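Local coordinates for peptidoglycan DD-endopeptidase ShyB (Vibrio cholerae, PDB 2GU1), which cuts the peptide cross-links between peptidoglycan strands as a zinc-dependent DD-endopeptidase, probably making room for new glycan and cell wall growth, at residues Gln44-Glu55 against Ser65-Ile73; Lys258-Ile268 against Ile298-Arg306. All blocks are in the same frame, centred on the assembly; numbering follows the deposited sequence.

Contact 1 of 2, residues Gln44-Glu55 against Ser65-Ile73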
loop_
_atom_site.group_PDB
_atom_site.type_symbol
_atom_site.label_atom_id
_atom_site.label_comp_id
_atom_site.label_asym_id
_atom_site.label_seq_id
_atom_site.Cartn_x
_atom_site.Cartn_y
_atom_site.Cartn_z
ATOM N N GLN A 44 -7.546 4.973 3.282
ATOM C CA GLN A 44 -6.496 5.947 2.990
ATOM C C GLN A 44 -6.089 6.699 4.268
ATOM O O GLN A 44 -4.915 6.961 4.511
ATOM C CB GLN A 44 -7.008 6.978 1.981
ATOM C CG GLN A 44 -7.641 6.407 0.719
ATOM C CD GLN A 44 -6.635 6.161 -0.376
ATOM O OE1 GLN A 44 -5.665 5.429 -0.193
ATOM N NE2 GLN A 44 -6.862 6.775 -1.534
ATOM N N LEU A 45 -7.074 7.045 5.079
ATOM C CA LEU A 45 -6.825 7.817 6.293
ATOM C C LEU A 45 -6.029 7.122 7.394
ATOM O O LEU A 45 -5.445 7.787 8.248
ATOM C CB LEU A 45 -8.159 8.346 6.828
ATOM C CG LEU A 45 -8.795 9.339 5.838
ATOM C CD1 LEU A 45 -10.248 9.604 6.212
ATOM C CD2 LEU A 45 -7.975 10.646 5.814
ATOM N N ASP A 46 -5.981 5.794 7.374
ATOM C CA ASP A 46 -5.223 5.068 8.391
ATOM C C ASP A 46 -3.716 5.197 8.162
ATOM O O ASP A 46 -2.919 4.990 9.080
ATOM C CB ASP A 46 -5.592 3.586 8.383
ATOM C CG ASP A 46 -6.681 3.249 9.369
ATOM O OD1 ASP A 46 -6.982 2.054 9.512
ATOM O OD2 ASP A 46 -7.237 4.167 10.005
ATOM N N MET A 47 -3.327 5.538 6.943
ATOM C CA MET A 47 -1.913 5.659 6.623
ATOM C C MET A 47 -1.377 7.090 6.580
ATOM O O MET A 47 -0.361 7.333 5.936
ATOM C CB MET A 47 -1.618 4.969 5.286
ATOM C CG MET A 47 -2.260 5.631 4.070
ATOM S SD MET A 47 -1.827 4.833 2.491
ATOM C CE MET A 47 -3.178 3.668 2.298
ATOM N N ILE A 48 -2.043 8.031 7.258
ATOM C CA ILE A 48 -1.569 9.418 7.253
ATOM C C ILE A 48 -0.173 9.490 7.842
ATOM O O ILE A 48 0.102 8.911 8.891
ATOM C CB ILE A 48 -2.480 10.370 8.056
ATOM C CG1 ILE A 48 -2.598 9.890 9.504
ATOM C CG2 ILE A 48 -3.822 10.477 7.381
ATOM C CD1 ILE A 48 -3.274 10.880 10.431
ATOM N N GLN A 49 0.699 10.226 7.167
ATOM C CA GLN A 49 2.085 10.372 7.584
ATOM C C GLN A 49 2.438 11.833 7.857
ATOM O O GLN A 49 1.857 12.743 7.259
ATOM C CB GLN A 49 3.007 9.843 6.483
ATOM C CG GLN A 49 2.808 8.375 6.125
ATOM C CD GLN A 49 3.300 7.443 7.206
ATOM O OE1 GLN A 49 4.451 7.533 7.632
ATOM N NE2 GLN A 49 2.434 6.536 7.657
ATOM N N PRO A 50 3.407 12.069 8.757
ATOM C CA PRO A 50 3.834 13.431 9.092
ATOM C C PRO A 50 4.249 14.132 7.808
ATOM O O PRO A 50 4.950 13.549 6.978
ATOM C CB PRO A 50 5.024 13.202 10.020
ATOM C CG PRO A 50 4.681 11.909 10.695
ATOM C CD PRO A 50 4.151 11.074 9.552
ATOM N N GLY A 51 3.821 15.378 7.640
ATOM C CA GLY A 51 4.174 16.105 6.436
ATOM C C GLY A 51 3.031 16.203 5.440
ATOM O O GLY A 51 2.998 17.122 4.618
ATOM N N GLU A 52 2.105 15.249 5.484
ATOM C CA GLU A 52 0.969 15.290 4.576
ATOM C C GLU A 52 0.045 16.351 5.151
ATOM O O GLU A 52 0.244 16.803 6.277
ATOM C CB GLU A 52 0.278 13.922 4.509
ATOM C CG GLU A 52 1.210 12.811 4.041
ATOM C CD GLU A 52 0.519 11.465 3.944
ATOM O OE1 GLU A 52 -0.324 11.168 4.810
ATOM O OE2 GLU A 52 0.836 10.699 3.013
ATOM N N GLU A 53 -0.965 16.749 4.392
ATOM C CA GLU A 53 -1.864 17.788 4.861
ATOM C C GLU A 53 -3.326 17.423 4.745
ATOM O O GLU A 53 -3.736 16.767 3.786
ATOM C CB GLU A 53 -1.648 19.074 4.062
ATOM C CG GLU A 53 -0.253 19.659 4.142
ATOM C CD GLU A 53 -0.108 20.876 3.246
ATOM O OE1 GLU A 53 -0.893 21.833 3.421
ATOM O OE2 GLU A 53 0.778 20.870 2.364
ATOM N N LEU A 54 -4.100 17.862 5.733
ATOM C CA LEU A 54 -5.535 17.656 5.731
ATOM C C LEU A 54 -6.139 19.049 5.605
ATOM O O LEU A 54 -5.673 20.007 6.227
ATOM C CB LEU A 54 -6.005 16.988 7.025
ATOM C CG LEU A 54 -5.621 15.526 7.277
ATOM C CD1 LEU A 54 -6.180 15.075 8.624
ATOM C CD2 LEU A 54 -6.163 14.643 6.162
ATOM N N GLU A 55 -7.159 19.173 4.774
ATOM C CA GLU A 55 -7.810 20.458 4.582
ATOM C C GLU A 55 -9.269 20.252 4.971
ATOM O O GLU A 55 -9.946 19.414 4.381
ATOM C CB GLU A 55 -7.673 20.869 3.114
ATOM C CG GLU A 55 -8.190 22.246 2.756
ATOM C CD GLU A 55 -7.700 22.696 1.385
ATOM O OE1 GLU A 55 -7.499 21.830 0.505
ATOM O OE2 GLU A 55 -7.520 23.914 1.179
ATOM N N SER A 65 -17.944 20.159 6.077
ATOM C CA SER A 65 -18.701 19.916 4.855
ATOM C C SER A 65 -17.847 19.133 3.857
ATOM O O SER A 65 -18.369 18.451 2.976
ATOM C CB SER A 65 -19.144 21.238 4.227
ATOM O OG SER A 65 -18.030 21.985 3.780
ATOM N N ARG A 66 -16.530 19.244 3.997
ATOM C CA ARG A 66 -15.612 18.533 3.123
ATOM C C ARG A 66 -14.204 18.432 3.694
ATOM O O ARG A 66 -13.675 19.401 4.248
ATOM C CB ARG A 66 -15.536 19.208 1.758
ATOM C CG ARG A 66 -14.339 18.749 0.951
ATOM C CD ARG A 66 -14.290 19.404 -0.408
ATOM N NE ARG A 66 -15.312 18.861 -1.293
ATOM C CZ ARG A 66 -15.496 19.257 -2.546
ATOM N NH1 ARG A 66 -14.725 20.205 -3.062
ATOM N NH2 ARG A 66 -16.443 18.695 -3.288
ATOM N N LEU A 67 -13.611 17.252 3.539
ATOM C CA LEU A 67 -12.251 16.971 3.995
ATOM C C LEU A 67 -11.408 16.577 2.787
ATOM O O LEU A 67 -11.821 15.727 1.991
ATOM C CB LEU A 67 -12.244 15.807 4.996
ATOM C CG LEU A 67 -10.884 15.149 5.260
ATOM C CD1 LEU A 67 -10.025 16.082 6.091
ATOM C CD2 LEU A 67 -11.072 13.815 5.985
ATOM N N ILE A 68 -10.237 17.195 2.646
ATOM C CA ILE A 68 -9.338 16.861 1.548
ATOM C C ILE A 68 -8.039 16.352 2.172
ATOM O O ILE A 68 -7.389 17.060 2.957
ATOM C CB ILE A 68 -9.009 18.081 0.645
ATOM C CG1 ILE A 68 -10.291 18.675 0.050
ATOM C CG2 ILE A 68 -8.115 17.649 -0.513
ATOM C CD1 ILE A 68 -11.090 19.487 1.043
ATOM N N TYR A 69 -7.687 15.112 1.847
ATOM C CA TYR A 69 -6.466 14.505 2.353
ATOM C C TYR A 69 -5.427 14.575 1.239
ATOM O O TYR A 69 -5.483 13.825 0.260
ATOM C CB TYR A 69 -6.742 13.050 2.791
ATOM C CG TYR A 69 -5.522 12.185 3.071
ATOM C CD1 TYR A 69 -4.313 12.741 3.512
ATOM C CD2 TYR A 69 -5.588 10.796 2.914
ATOM C CE1 TYR A 69 -3.195 11.929 3.787
ATOM C CE2 TYR A 69 -4.492 9.981 3.187
ATOM C CZ TYR A 69 -3.298 10.552 3.621
ATOM O OH TYR A 69 -2.224 9.736 3.874
ATOM N N HIS A 70 -4.501 15.521 1.377
ATOM C CA HIS A 70 -3.424 15.708 0.410
ATOM C C HIS A 70 -2.296 14.719 0.706
ATOM O O HIS A 70 -1.426 14.989 1.540
ATOM C CB HIS A 70 -2.890 17.150 0.492
ATOM C CG HIS A 70 -3.888 18.187 0.069
ATOM N ND1 HIS A 70 -4.152 18.470 -1.254
ATOM C CD2 HIS A 70 -4.709 18.983 0.797
ATOM C CE1 HIS A 70 -5.095 19.395 -1.325
ATOM N NE2 HIS A 70 -5.450 19.722 -0.093
ATOM N N MET A 71 -2.328 13.565 0.040
ATOM C CA MET A 71 -1.298 12.544 0.227
ATOM C C MET A 71 0.025 13.030 -0.357
ATOM O O MET A 71 1.097 12.680 0.136
ATOM C CB MET A 71 -1.725 11.239 -0.448
ATOM C CG MET A 71 -2.838 10.535 0.298
ATOM S SD MET A 71 -3.852 9.451 -0.731
ATOM C CE MET A 71 -5.141 10.584 -1.207
ATOM N N SER A 72 -0.066 13.819 -1.422
ATOM C CA SER A 72 1.110 14.402 -2.071
ATOM C C SER A 72 0.597 15.570 -2.893
ATOM O O SER A 72 -0.609 15.793 -2.965
ATOM C CB SER A 72 1.803 13.397 -3.001
ATOM O OG SER A 72 1.118 13.278 -4.236
ATOM N N ILE A 73 1.500 16.314 -3.519
ATOM C CA ILE A 73 1.075 17.447 -4.327
ATOM C C ILE A 73 0.400 17.011 -5.634
ATOM O O ILE A 73 -0.126 17.839 -6.367
ATOM C CB ILE A 73 2.264 18.395 -4.630
ATOM C CG1 ILE A 73 3.384 17.645 -5.352
ATOM C CG2 ILE A 73 2.789 18.981 -3.319
ATOM C CD1 ILE A 73 4.645 18.480 -5.550
#
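Ile48 lays CG2 over one face of the Tyr69 ring, a CH-pi contact 4.2 Å from the centroid, while CG of Met71 covers the opposite face toward the rim. At the ring edge, in plane, sits Glu52 OE1, its carboxylate turned 69° to the ring; Tyr69 OH donates to Glu52 OE1 over 2.6 Å. The same oxygen takes Gln49 N from the other side of the carboxylate plane, so two donors fix the group and tie the type II turn at Gln49-Glu52 to the tyrosine. Tyr69 reaches this far because its CG stands anti to the backbone N (chi1 168°). The His70 ring has Ile68 CG2 on one face and Glu55 OE1 at its edge, in a nearly straight NE2-OE1 bond of 3.0 Å (175°).

Tyr69 and His70 stand on opposite faces of an antiparallel hairpin, in which Glu55 and Ile68 exchange two backbone bonds, Glu53 and His70 one firm and one weak. Leu54 CD2 packs on Tyr69 CD1 at 3.8 Å. In the LysM-like domain's five-stranded sheet, strands 8-11 and 75-81 flank this pair, and helix 18-24 packs against Leu54 and against Leu45 and Ile48 of the preceding turn and loop.

Contact 2 of 2, residues Lys258-Ile268 against Ile298-Arg306; sequences KHPYAGNYLVI and IALAGATGR
Tyr261 runs alongside Arg306, both pointing the same way: CB of Arg306 meets the ring edge at Tyr261 CD1, 3.7 Å away, and the guanidinium has Tyr261 CE1 over one face. The two planes are almost perpendicular, 86° apart, so the rim of the ring stands over the guanidinium face and the two do not form a parallel stack. Bends at chi2 and chi3 (60° and 63°) keep the arginine running along the ring and set its guanidinium face against CE1.

In the backbone, Arg306 N donates to Tyr261 O over 2.7 Å in a straight bond. Gly305 slips in close, its CA 3.5 Å from Pro260 O, and passes within 3.4 Å of Gly263, CA to CA, so that the two glycine backbones run directly against each other. His259 ND1 steadies the turn by accepting from the backbone N of both Tyr261 and Ala262.

These loops belong to the M23 peptidase domain and lie beside its zinc site: the side chain of Ala262 is about 7 Å from that of the zinc ligand His313 and about 10 Å from the zinc ion. Thr304 OG1 accepts Asn264 N at 2.9 Å and also bonds Leu281 O, the carbonyl that takes Asn264 ND2, so both loops are fastened to strand 274-281.

Where the segments run into strands, the contact turns apolar. Ile268 and Ile298 meet tip to tip, CD1 to CD1 at 3.7 Å, and Leu266 CD2 lies against Ile298 CD1. Ile298 also packs on Tyr278 of strand 274-281.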
loop_
_atom_site.group_PDB
_atom_site.type_symbol
_atom_site.label_atom_id
_atom_site.label_comp_id
_atom_site.label_asym_id
_atom_site.label_seq_id
_atom_site.Cartn_x
_atom_site.Cartn_y
_atom_site.Cartn_z
ATOM N N LYS A 258 -7.081 -2.193 14.076
ATOM C CA LYS A 258 -8.439 -2.537 14.461
ATOM C C LYS A 258 -9.243 -1.317 14.016
ATOM O O LYS A 258 -9.191 -0.262 14.648
ATOM C CB LYS A 258 -8.566 -2.716 15.976
ATOM C CG LYS A 258 -9.847 -3.434 16.402
ATOM C CD LYS A 258 -11.097 -2.733 15.884
ATOM C CE LYS A 258 -12.250 -3.714 15.668
ATOM N NZ LYS A 258 -13.453 -3.056 15.070
ATOM N N HIS A 259 -9.981 -1.470 12.925
ATOM C CA HIS A 259 -10.775 -0.389 12.363
ATOM C C HIS A 259 -12.251 -0.573 12.716
ATOM O O HIS A 259 -12.775 -1.686 12.680
ATOM C CB HIS A 259 -10.565 -0.380 10.846
ATOM C CG HIS A 259 -11.114 0.826 10.151
ATOM N ND1 HIS A 259 -12.458 0.988 9.887
ATOM C CD2 HIS A 259 -10.492 1.907 9.624
ATOM C CE1 HIS A 259 -12.638 2.116 9.222
ATOM N NE2 HIS A 259 -11.462 2.691 9.049
ATOM N N PRO A 260 -12.941 0.521 13.073
ATOM C CA PRO A 260 -14.361 0.450 13.437
ATOM C C PRO A 260 -15.236 -0.199 12.366
ATOM O O PRO A 260 -16.224 -0.872 12.681
ATOM C CB PRO A 260 -14.740 1.917 13.663
ATOM C CG PRO A 260 -13.437 2.553 14.069
ATOM C CD PRO A 260 -12.443 1.907 13.147
ATOM N N TYR A 261 -14.868 -0.001 11.106
ATOM C CA TYR A 261 -15.648 -0.544 10.004
ATOM C C TYR A 261 -14.986 -1.695 9.254
ATOM O O TYR A 261 -15.662 -2.639 8.839
ATOM C CB TYR A 261 -16.007 0.597 9.055
ATOM C CG TYR A 261 -16.899 1.607 9.739
ATOM C CD1 TYR A 261 -18.274 1.402 9.824
ATOM C CD2 TYR A 261 -16.355 2.709 10.403
ATOM C CE1 TYR A 261 -19.086 2.259 10.561
ATOM C CE2 TYR A 261 -17.159 3.575 11.143
ATOM C CZ TYR A 261 -18.522 3.342 11.220
ATOM O OH TYR A 261 -19.318 4.176 11.974
ATOM N N ALA A 262 -13.675 -1.621 9.083
ATOM C CA ALA A 262 -12.954 -2.688 8.391
ATOM C C ALA A 262 -12.612 -3.787 9.394
ATOM O O ALA A 262 -12.090 -4.837 9.023
ATOM C CB ALA A 262 -11.687 -2.142 7.753
ATOM N N GLY A 263 -12.925 -3.535 10.661
ATOM C CA GLY A 263 -12.643 -4.499 11.718
ATOM C C GLY A 263 -11.145 -4.690 11.833
ATOM O O GLY A 263 -10.379 -3.777 11.510
ATOM N N ASN A 264 -10.717 -5.859 12.304
ATOM C CA ASN A 264 -9.293 -6.150 12.407
ATOM C C ASN A 264 -8.772 -6.382 10.990
ATOM O O ASN A 264 -9.351 -7.168 10.228
ATOM C CB ASN A 264 -9.051 -7.414 13.238
ATOM C CG ASN A 264 -9.464 -7.249 14.682
ATOM O OD1 ASN A 264 -8.989 -6.352 15.372
ATOM N ND2 ASN A 264 -10.350 -8.123 15.152
ATOM N N TYR A 265 -7.696 -5.696 10.617
ATOM C CA TYR A 265 -7.169 -5.902 9.280
ATOM C C TYR A 265 -5.661 -5.860 9.238
ATOM O O TYR A 265 -4.996 -5.361 10.159
ATOM C CB TYR A 265 -7.813 -4.924 8.271
ATOM C CG TYR A 265 -7.256 -3.518 8.215
ATOM C CD1 TYR A 265 -6.186 -3.203 7.376
ATOM C CD2 TYR A 265 -7.846 -2.489 8.945
ATOM C CE1 TYR A 265 -5.724 -1.885 7.255
ATOM C CE2 TYR A 265 -7.393 -1.169 8.833
ATOM C CZ TYR A 265 -6.340 -0.872 7.984
ATOM O OH TYR A 265 -5.933 0.443 7.826
ATOM N N LEU A 266 -5.121 -6.412 8.165
ATOM C CA LEU A 266 -3.687 -6.518 8.008
ATOM C C LEU A 266 -3.301 -6.125 6.590
ATOM O O LEU A 266 -4.083 -6.291 5.654
ATOM C CB LEU A 266 -3.303 -7.980 8.266
ATOM C CG LEU A 266 -1.928 -8.483 8.691
ATOM C CD1 LEU A 266 -1.559 -7.925 10.061
ATOM C CD2 LEU A 266 -1.978 -10.007 8.746
ATOM N N VAL A 267 -2.086 -5.615 6.435
ATOM C CA VAL A 267 -1.584 -5.243 5.122
ATOM C C VAL A 267 -0.160 -5.762 5.021
ATOM O O VAL A 267 0.653 -5.560 5.926
ATOM C CB VAL A 267 -1.559 -3.712 4.911
ATOM C CG1 VAL A 267 -0.948 -3.398 3.541
ATOM C CG2 VAL A 267 -2.978 -3.145 5.005
ATOM N N ILE A 268 0.138 -6.441 3.924
ATOM C CA ILE A 268 1.462 -6.986 3.714
ATOM C C ILE A 268 2.053 -6.353 2.468
ATOM O O ILE A 268 1.356 -6.158 1.474
ATOM C CB ILE A 268 1.400 -8.529 3.532
ATOM C CG1 ILE A 268 0.965 -9.186 4.849
ATOM C CG2 ILE A 268 2.750 -9.068 3.078
ATOM C CD1 ILE A 268 0.849 -10.694 4.773
ATOM N N ILE A 298 -1.511 -16.180 8.558
ATOM C CA ILE A 298 -1.299 -14.872 9.160
ATOM C C ILE A 298 -2.465 -14.411 10.026
ATOM O O ILE A 298 -2.326 -13.485 10.830
ATOM C CB ILE A 298 -1.023 -13.813 8.067
ATOM C CG1 ILE A 298 -2.207 -13.732 7.103
ATOM C CG2 ILE A 298 0.247 -14.177 7.314
ATOM C CD1 ILE A 298 -1.999 -12.740 5.948
ATOM N N ALA A 299 -3.614 -15.057 9.870
ATOM C CA ALA A 299 -4.776 -14.684 10.662
ATOM C C ALA A 299 -5.902 -15.692 10.541
ATOM O O ALA A 299 -5.792 -16.691 9.828
ATOM C CB ALA A 299 -5.275 -13.310 10.233
ATOM N N LEU A 300 -6.990 -15.409 11.247
ATOM C CA LEU A 300 -8.167 -16.252 11.215
ATOM C C LEU A 300 -9.292 -15.333 10.758
ATOM O O LEU A 300 -9.481 -14.240 11.315
ATOM C CB LEU A 300 -8.461 -16.821 12.608
ATOM C CG LEU A 300 -7.337 -17.671 13.223
ATOM C CD1 LEU A 300 -7.778 -18.199 14.590
ATOM C CD2 LEU A 300 -7.000 -18.834 12.295
ATOM N N ALA A 301 -10.010 -15.755 9.725
ATOM C CA ALA A 301 -11.116 -14.964 9.197
ATOM C C ALA A 301 -12.122 -14.658 10.287
ATOM O O ALA A 301 -12.219 -15.379 11.286
ATOM C CB ALA A 301 -11.786 -15.702 8.035
ATOM N N GLY A 302 -12.883 -13.584 10.112
ATOM C CA GLY A 302 -13.839 -13.230 11.137
ATOM C C GLY A 302 -15.026 -12.466 10.601
ATOM O O GLY A 302 -15.383 -12.595 9.432
ATOM N N ALA A 303 -15.620 -11.670 11.478
ATOM C CA ALA A 303 -16.769 -10.849 11.151
ATOM C C ALA A 303 -16.661 -9.547 11.936
ATOM O O ALA A 303 -17.672 -9.010 12.374
ATOM C CB ALA A 303 -18.038 -11.576 11.531
ATOM N N THR A 304 -15.437 -9.060 12.143
ATOM C CA THR A 304 -15.249 -7.806 12.877
ATOM C C THR A 304 -15.482 -6.620 11.947
ATOM O O THR A 304 -15.395 -6.744 10.718
ATOM C CB THR A 304 -13.833 -7.686 13.516
ATOM O OG1 THR A 304 -12.820 -7.861 12.517
ATOM C CG2 THR A 304 -13.648 -8.729 14.627
ATOM N N GLY A 305 -15.792 -5.472 12.537
ATOM C CA GLY A 305 -16.051 -4.287 11.743
ATOM C C GLY A 305 -17.512 -4.250 11.358
ATOM O O GLY A 305 -18.357 -4.782 12.079
ATOM N N ARG A 306 -17.805 -3.630 10.219
ATOM C CA ARG A 306 -19.167 -3.504 9.715
ATOM C C ARG A 306 -19.409 -4.401 8.499
ATOM O O ARG A 306 -18.740 -4.267 7.469
ATOM C CB ARG A 306 -19.447 -2.046 9.341
ATOM C CG ARG A 306 -20.707 -1.834 8.510
ATOM C CD ARG A 306 -21.947 -2.323 9.244
ATOM N NE ARG A 306 -22.195 -1.581 10.478
ATOM C CZ ARG A 306 -22.479 -0.280 10.530
ATOM N NH1 ARG A 306 -22.555 0.435 9.413
ATOM N NH2 ARG A 306 -22.694 0.306 11.701
#

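In the fold
Contact 1 closes before contact 2 opens along the chain, and their centres lie 23 Å apart in separate domains: the first in the LysM-like sheet, the second across two sheets of the M23 peptidase domain. They share no strand, yet they touch. Asp46 OD1, in the short 3-10 turn of contact 1, lies 2.6 Å from Tyr265 OH of contact 2, a probable hydrogen bond, and also packs on His259. Helix 29-38 of the LysM-like domain extends this interface, with Gln33 and Leu36 against Pro260 and Tyr261. The N-terminal domain thus rests on a loop next to the zinc site, an arrangement that may limit access to it.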